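Local structure of serpin B3 (2ZV6) at residues S47-V52 / L185-A190; Y192-W197 / E346-G351. The protein inhibits proteases as a member of the serpin family, probably through its reactive-site loop, and appears to interact with the kinase JNK1. All blocks are in the same frame, centred on the assembly; numbering follows the deposited sequence.

Contact 1: S47-V52 / L185-A190; sequences SALGMV and LVLVNA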
loop_
_atom_site.group_PDB
_atom_site.type_symbol
_atom_site.label_atom_id
_atom_site.label_comp_id
_atom_site.label_asym_id
_atom_site.label_seq_id
_atom_site.Cartn_x
_atom_site.Cartn_y
_atom_site.Cartn_z
ATOM N N SER A 47 -2.031 -9.195 -1.797
ATOM C CA SER A 47 -1.622 -10.455 -1.176
ATOM C C SER A 47 -2.602 -10.862 -0.091
ATOM O O SER A 47 -3.021 -12.018 -0.018
ATOM C CB SER A 47 -0.218 -10.323 -0.577
ATOM O OG SER A 47 -0.217 -9.469 0.555
ATOM N N ALA A 48 -2.952 -9.903 0.757
ATOM C CA ALA A 48 -3.889 -10.144 1.831
ATOM C C ALA A 48 -5.095 -10.927 1.275
ATOM O O ALA A 48 -5.605 -11.860 1.910
ATOM C CB ALA A 48 -4.327 -8.807 2.421
ATOM N N LEU A 49 -5.520 -10.555 0.071
ATOM C CA LEU A 49 -6.657 -11.183 -0.600
ATOM C C LEU A 49 -6.325 -12.505 -1.265
ATOM O O LEU A 49 -7.216 -13.326 -1.486
ATOM C CB LEU A 49 -7.220 -10.251 -1.667
ATOM C CG LEU A 49 -7.725 -8.888 -1.204
ATOM C CD1 LEU A 49 -8.719 -8.352 -2.227
ATOM C CD2 LEU A 49 -8.367 -9.015 0.164
ATOM N N GLY A 50 -5.057 -12.692 -1.625
ATOM C CA GLY A 50 -4.650 -13.938 -2.250
ATOM C C GLY A 50 -4.591 -15.031 -1.194
ATOM O O GLY A 50 -4.756 -16.218 -1.498
ATOM N N MET A 51 -4.360 -14.616 0.050
ATOM C CA MET A 51 -4.269 -15.539 1.167
ATOM C C MET A 51 -5.689 -15.994 1.458
ATOM O O MET A 51 -5.954 -17.181 1.667
ATOM C CB MET A 51 -3.640 -14.831 2.381
ATOM C CG MET A 51 -4.249 -15.161 3.739
ATOM S SD MET A 51 -4.130 -13.769 4.899
ATOM C CE MET A 51 -3.678 -14.600 6.416
ATOM N N VAL A 52 -6.609 -15.043 1.445
ATOM C CA VAL A 52 -8.001 -15.356 1.693
ATOM C C VAL A 52 -8.541 -16.141 0.517
ATOM O O VAL A 52 -9.226 -17.139 0.703
ATOM C CB VAL A 52 -8.820 -14.089 1.857
ATOM C CG1 VAL A 52 -10.221 -14.308 1.346
ATOM C CG2 VAL A 52 -8.821 -13.678 3.311
ATOM N N LEU A 185 -14.804 -13.124 10.918
ATOM C CA LEU A 185 -13.457 -12.933 10.394
ATOM C C LEU A 185 -13.057 -11.463 10.404
ATOM O O LEU A 185 -13.900 -10.579 10.547
ATOM C CB LEU A 185 -13.393 -13.469 8.956
ATOM C CG LEU A 185 -12.157 -14.217 8.454
ATOM C CD1 LEU A 185 -11.302 -14.670 9.634
ATOM C CD2 LEU A 185 -12.607 -15.404 7.602
ATOM N N VAL A 186 -11.761 -11.216 10.243
ATOM C CA VAL A 186 -11.205 -9.865 10.218
ATOM C C VAL A 186 -9.791 -9.912 9.644
ATOM O O VAL A 186 -8.845 -10.326 10.314
ATOM C CB VAL A 186 -11.102 -9.233 11.631
ATOM C CG1 VAL A 186 -10.318 -7.934 11.549
ATOM C CG2 VAL A 186 -12.470 -8.968 12.203
ATOM N N LEU A 187 -9.649 -9.486 8.400
ATOM C CA LEU A 187 -8.351 -9.478 7.752
ATOM C C LEU A 187 -7.607 -8.212 8.140
ATOM O O LEU A 187 -8.104 -7.105 7.934
ATOM C CB LEU A 187 -8.521 -9.531 6.233
ATOM C CG LEU A 187 -7.273 -9.640 5.354
ATOM C CD1 LEU A 187 -6.055 -10.066 6.162
ATOM C CD2 LEU A 187 -7.542 -10.658 4.265
ATOM N N VAL A 188 -6.421 -8.379 8.721
ATOM C CA VAL A 188 -5.598 -7.239 9.116
ATOM C C VAL A 188 -4.473 -7.106 8.110
ATOM O O VAL A 188 -3.900 -8.107 7.681
ATOM C CB VAL A 188 -4.993 -7.422 10.508
ATOM C CG1 VAL A 188 -3.613 -6.768 10.569
ATOM C CG2 VAL A 188 -5.932 -6.816 11.550
ATOM N N ASN A 189 -4.150 -5.869 7.745
ATOM C CA ASN A 189 -3.112 -5.626 6.751
ATOM C C ASN A 189 -2.326 -4.353 7.010
ATOM O O ASN A 189 -2.412 -3.402 6.234
ATOM C CB ASN A 189 -3.752 -5.556 5.360
ATOM C CG ASN A 189 -2.784 -5.891 4.252
ATOM O OD1 ASN A 189 -1.660 -6.329 4.502
ATOM N ND2 ASN A 189 -3.220 -5.687 3.007
ATOM N N ALA A 190 -1.568 -4.331 8.105
ATOM C CA ALA A 190 -0.744 -3.172 8.440
ATOM C C ALA A 190 0.600 -3.304 7.712
ATOM O O ALA A 190 1.000 -4.406 7.325
ATOM C CB ALA A 190 -0.530 -3.087 9.946
#

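Contact 2: Y192-W197 / E346-G351; sequences YFKGQW and EVTEEG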
loop_
_atom_site.group_PDB
_atom_site.type_symbol
_atom_site.label_atom_id
_atom_site.label_comp_id
_atom_site.label_asym_id
_atom_site.label_seq_id
_atom_site.Cartn_x
_atom_site.Cartn_y
_atom_site.Cartn_z
ATOM N N TYR A 192 4.637 -1.098 7.355
ATOM C CA TYR A 192 5.526 0.024 7.608
ATOM C C TYR A 192 6.778 -0.040 6.740
ATOM O O TYR A 192 7.329 -1.116 6.513
ATOM C CB TYR A 192 5.944 0.052 9.077
ATOM C CG TYR A 192 7.090 0.994 9.302
ATOM C CD1 TYR A 192 6.864 2.299 9.725
ATOM C CD2 TYR A 192 8.400 0.607 9.013
ATOM C CE1 TYR A 192 7.912 3.203 9.851
ATOM C CE2 TYR A 192 9.452 1.499 9.132
ATOM C CZ TYR A 192 9.204 2.796 9.550
ATOM O OH TYR A 192 10.246 3.687 9.658
ATOM N N PHE A 193 7.238 1.119 6.276
ATOM C CA PHE A 193 8.435 1.171 5.446
ATOM C C PHE A 193 9.188 2.497 5.511
ATOM O O PHE A 193 8.593 3.573 5.556
ATOM C CB PHE A 193 8.079 0.863 3.997
ATOM C CG PHE A 193 9.240 0.962 3.060
ATOM C CD1 PHE A 193 9.609 2.187 2.517
ATOM C CD2 PHE A 193 9.940 -0.174 2.684
ATOM C CE1 PHE A 193 10.660 2.280 1.608
ATOM C CE2 PHE A 193 10.991 -0.096 1.775
ATOM C CZ PHE A 193 11.352 1.135 1.233
ATOM N N LYS A 194 10.514 2.397 5.506
ATOM C CA LYS A 194 11.392 3.561 5.563
ATOM C C LYS A 194 12.724 3.178 4.936
ATOM O O LYS A 194 13.554 2.533 5.574
ATOM C CB LYS A 194 11.608 3.994 7.015
ATOM C CG LYS A 194 12.620 5.113 7.180
ATOM C CD LYS A 194 12.385 5.892 8.464
ATOM C CE LYS A 194 13.700 6.291 9.124
ATOM N NZ LYS A 194 13.525 6.640 10.567
ATOM N N GLY A 195 12.922 3.571 3.683
ATOM C CA GLY A 195 14.156 3.233 3.002
ATOM C C GLY A 195 15.262 4.269 3.117
ATOM O O GLY A 195 15.023 5.416 3.506
ATOM N N GLN A 196 16.479 3.846 2.781
ATOM C CA GLN A 196 17.657 4.708 2.823
ATOM C C GLN A 196 18.063 5.077 1.404
ATOM O O GLN A 196 18.397 4.212 0.590
ATOM C CB GLN A 196 18.819 3.995 3.525
ATOM C CG GLN A 196 18.614 3.798 5.022
ATOM C CD GLN A 196 19.601 4.589 5.861
ATOM O OE1 GLN A 196 20.793 4.634 5.558
ATOM N NE2 GLN A 196 19.110 5.216 6.927
ATOM N N TRP A 197 18.033 6.372 1.123
ATOM C CA TRP A 197 18.376 6.900 -0.190
ATOM C C TRP A 197 19.762 6.537 -0.693
ATOM O O TRP A 197 20.751 6.654 0.032
ATOM C CB TRP A 197 18.255 8.418 -0.181
ATOM C CG TRP A 197 16.874 8.866 0.029
ATOM C CD1 TRP A 197 16.418 9.688 1.016
ATOM C CD2 TRP A 197 15.740 8.518 -0.767
ATOM N NE1 TRP A 197 15.061 9.875 0.886
ATOM C CE2 TRP A 197 14.619 9.166 -0.202
ATOM C CE3 TRP A 197 15.560 7.718 -1.904
ATOM C CZ2 TRP A 197 13.331 9.040 -0.736
ATOM C CZ3 TRP A 197 14.278 7.593 -2.436
ATOM C CH2 TRP A 197 13.182 8.252 -1.850
ATOM N N GLU A 346 7.909 6.526 5.804
ATOM C CA GLU A 346 8.621 7.685 6.305
ATOM C C GLU A 346 9.741 8.050 5.339
ATOM O O GLU A 346 10.547 7.204 4.941
ATOM C CB GLU A 346 9.191 7.393 7.697
ATOM C CG GLU A 346 8.548 8.186 8.836
ATOM C CD GLU A 346 8.698 7.488 10.182
ATOM O OE1 GLU A 346 8.650 8.165 11.233
ATOM O OE2 GLU A 346 8.867 6.252 10.183
ATOM N N VAL A 347 9.775 9.314 4.943
ATOM C CA VAL A 347 10.806 9.768 4.034
ATOM C C VAL A 347 11.806 10.596 4.814
ATOM O O VAL A 347 11.463 11.619 5.411
ATOM C CB VAL A 347 10.218 10.601 2.902
ATOM C CG1 VAL A 347 11.317 11.388 2.215
ATOM C CG2 VAL A 347 9.532 9.684 1.909
ATOM N N THR A 348 13.049 10.132 4.804
ATOM C CA THR A 348 14.121 10.799 5.516
ATOM C C THR A 348 15.297 11.111 4.596
ATOM O O THR A 348 15.303 10.736 3.426
ATOM C CB THR A 348 14.615 9.924 6.679
ATOM O OG1 THR A 348 15.507 10.685 7.500
ATOM C CG2 THR A 348 15.336 8.686 6.147
ATOM N N GLU A 349 16.292 11.797 5.143
ATOM C CA GLU A 349 17.484 12.170 4.390
ATOM C C GLU A 349 18.499 11.029 4.273
ATOM O O GLU A 349 18.879 10.636 3.170
ATOM C CB GLU A 349 18.154 13.374 5.049
ATOM C CG GLU A 349 17.566 13.745 6.400
ATOM C CD GLU A 349 17.144 15.198 6.471
ATOM O OE1 GLU A 349 16.913 15.693 7.593
ATOM O OE2 GLU A 349 17.046 15.844 5.402
ATOM N N GLU A 350 18.922 10.502 5.420
ATOM C CA GLU A 350 19.913 9.424 5.506
ATOM C C GLU A 350 19.906 8.311 4.447
ATOM O O GLU A 350 18.857 7.776 4.075
ATOM C CB GLU A 350 19.843 8.786 6.894
ATOM C CG GLU A 350 18.591 9.133 7.663
ATOM C CD GLU A 350 18.200 8.041 8.628
ATOM O OE1 GLU A 350 18.427 8.224 9.843
ATOM O OE2 GLU A 350 17.672 7.002 8.173
ATOM N N GLY A 351 21.113 7.963 3.990
ATOM C CA GLY A 351 21.298 6.928 2.984
ATOM C C GLY A 351 22.746 6.473 2.872
ATOM O O GLY A 351 23.276 6.403 1.740
HETATM O O HOH W 1 11.536 5.876 2.792
#

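Contact 1: S47-V52 / L185-A190
Leu187 rises from strand 185-190 into the surface of helix 47-52 and carries most of the contact, its isobutyl end lying among Ala48, Leu49, Met51 and Val52. The apolar part divides between its two methyls. CD2 lies 3.4 Å from Val52 CG2, the two side chains meeting at a slant, and 4.1 Å from Ala48 CB, with Leu49 CD2 at the margin. CD1 branches toward Met51, 4.4 Å from its SD. With CG anti to the backbone N (chi1 -175°), the branch extends from the strand into this group of helix residues. The second element is a methyl over an amide: Ala48 CB sits above one face of the Asn189 carboxamide, 3.4 Å from ND2. This pair also marks where the backbones come closest, with Ala48 CA and Asn189 CA 6.7 Å apart. A backbone carbonyl also takes part: Leu187 CD2 rests against Ala48 O, which accepts a weak helical bond from Val52 N. The short segments run roughly antiparallel (149° between their directions), with axes 9.5 Å apart. The strand's own backbone bonds go to neighbours such as Lys117 and Leu340, while Asn116 and Tyr138 extend the packing around the helix. This is buried helix-on-sheet packing of the serpin fold, where helix B lies behind the central strands of sheet A in the region known as the shutter.

Contact 2: Y192-W197 / E346-G351
The breach of serpin sheet A, near where the reactive-site loop leaves its strand, includes the end of strand 185-193, the loop after it, and the segment following strand 336-346. The two segments run roughly the same way, 32° apart end to end. Glu346 N donates to Phe193 O (3.0 Å), continuing the parallel pairing of strands 185-193 and 336-346. Just beyond, a water takes over: it accepts from Gly195 N at 2.8 Å and donates to Glu346 O at 2.7 Å, bridging the two segments where they diverge before closing again at Gln196 and Gly351. The Tyr192 hydroxyl donates to Glu346 OE2 at 3.0 Å. That oxygen lies at the ring's edge, near its plane, while the carboxylate is turned 87° from the ring. Because CG of Tyr192 is anti to the backbone N (chi1 167°), the ring extends from the strand and its far end can reach Glu346. Lys194 lays its aliphatic chain across the same glutamate, CD 3.6 Å from Glu346 CB; its NZ stays 4.7 Å from Glu346 OE2, an opposite charge near but not in contact. Farther on, Gln196 lies beside Glu350, its amide and the carboxylate inclined to each other. Trp197 N gives a weak bond to Glu350 O (3.4 Å), and its indole presents an edge to the loop, with Glu349 O near the ring plane and CZ2 4.3 Å from Val347 CG1. Tyr247 stacks on the indole, and Met224 and Met254, from strands 219-227 and 253-259, pack against both Trp197 and Val347. Arg297 of strand 287-305 holds Thr348 OG1, and Thr206 of strand 206-211 binds Glu349 OE2.

In the fold
Strand 185-193 serves both contacts in succession: contact 1 uses its earlier part, contact 2 its end and the loop beyond, their centres about 26 Å apart on opposite sides of the chain's centre. Contact 1 is wholly buried, and there the strand presents one face to a helix through aliphatic groups and an amide. In contact 2 the partner is the end of a neighbouring strand and the start of the reactive-site loop; burial is partial, and backbone bonds, a water, a tyrosine-carboxylate bond and charged residues join the apolar packing. Serpins typically open sheet A between these two strands during inhibition, so both contacts probably border the parts that move.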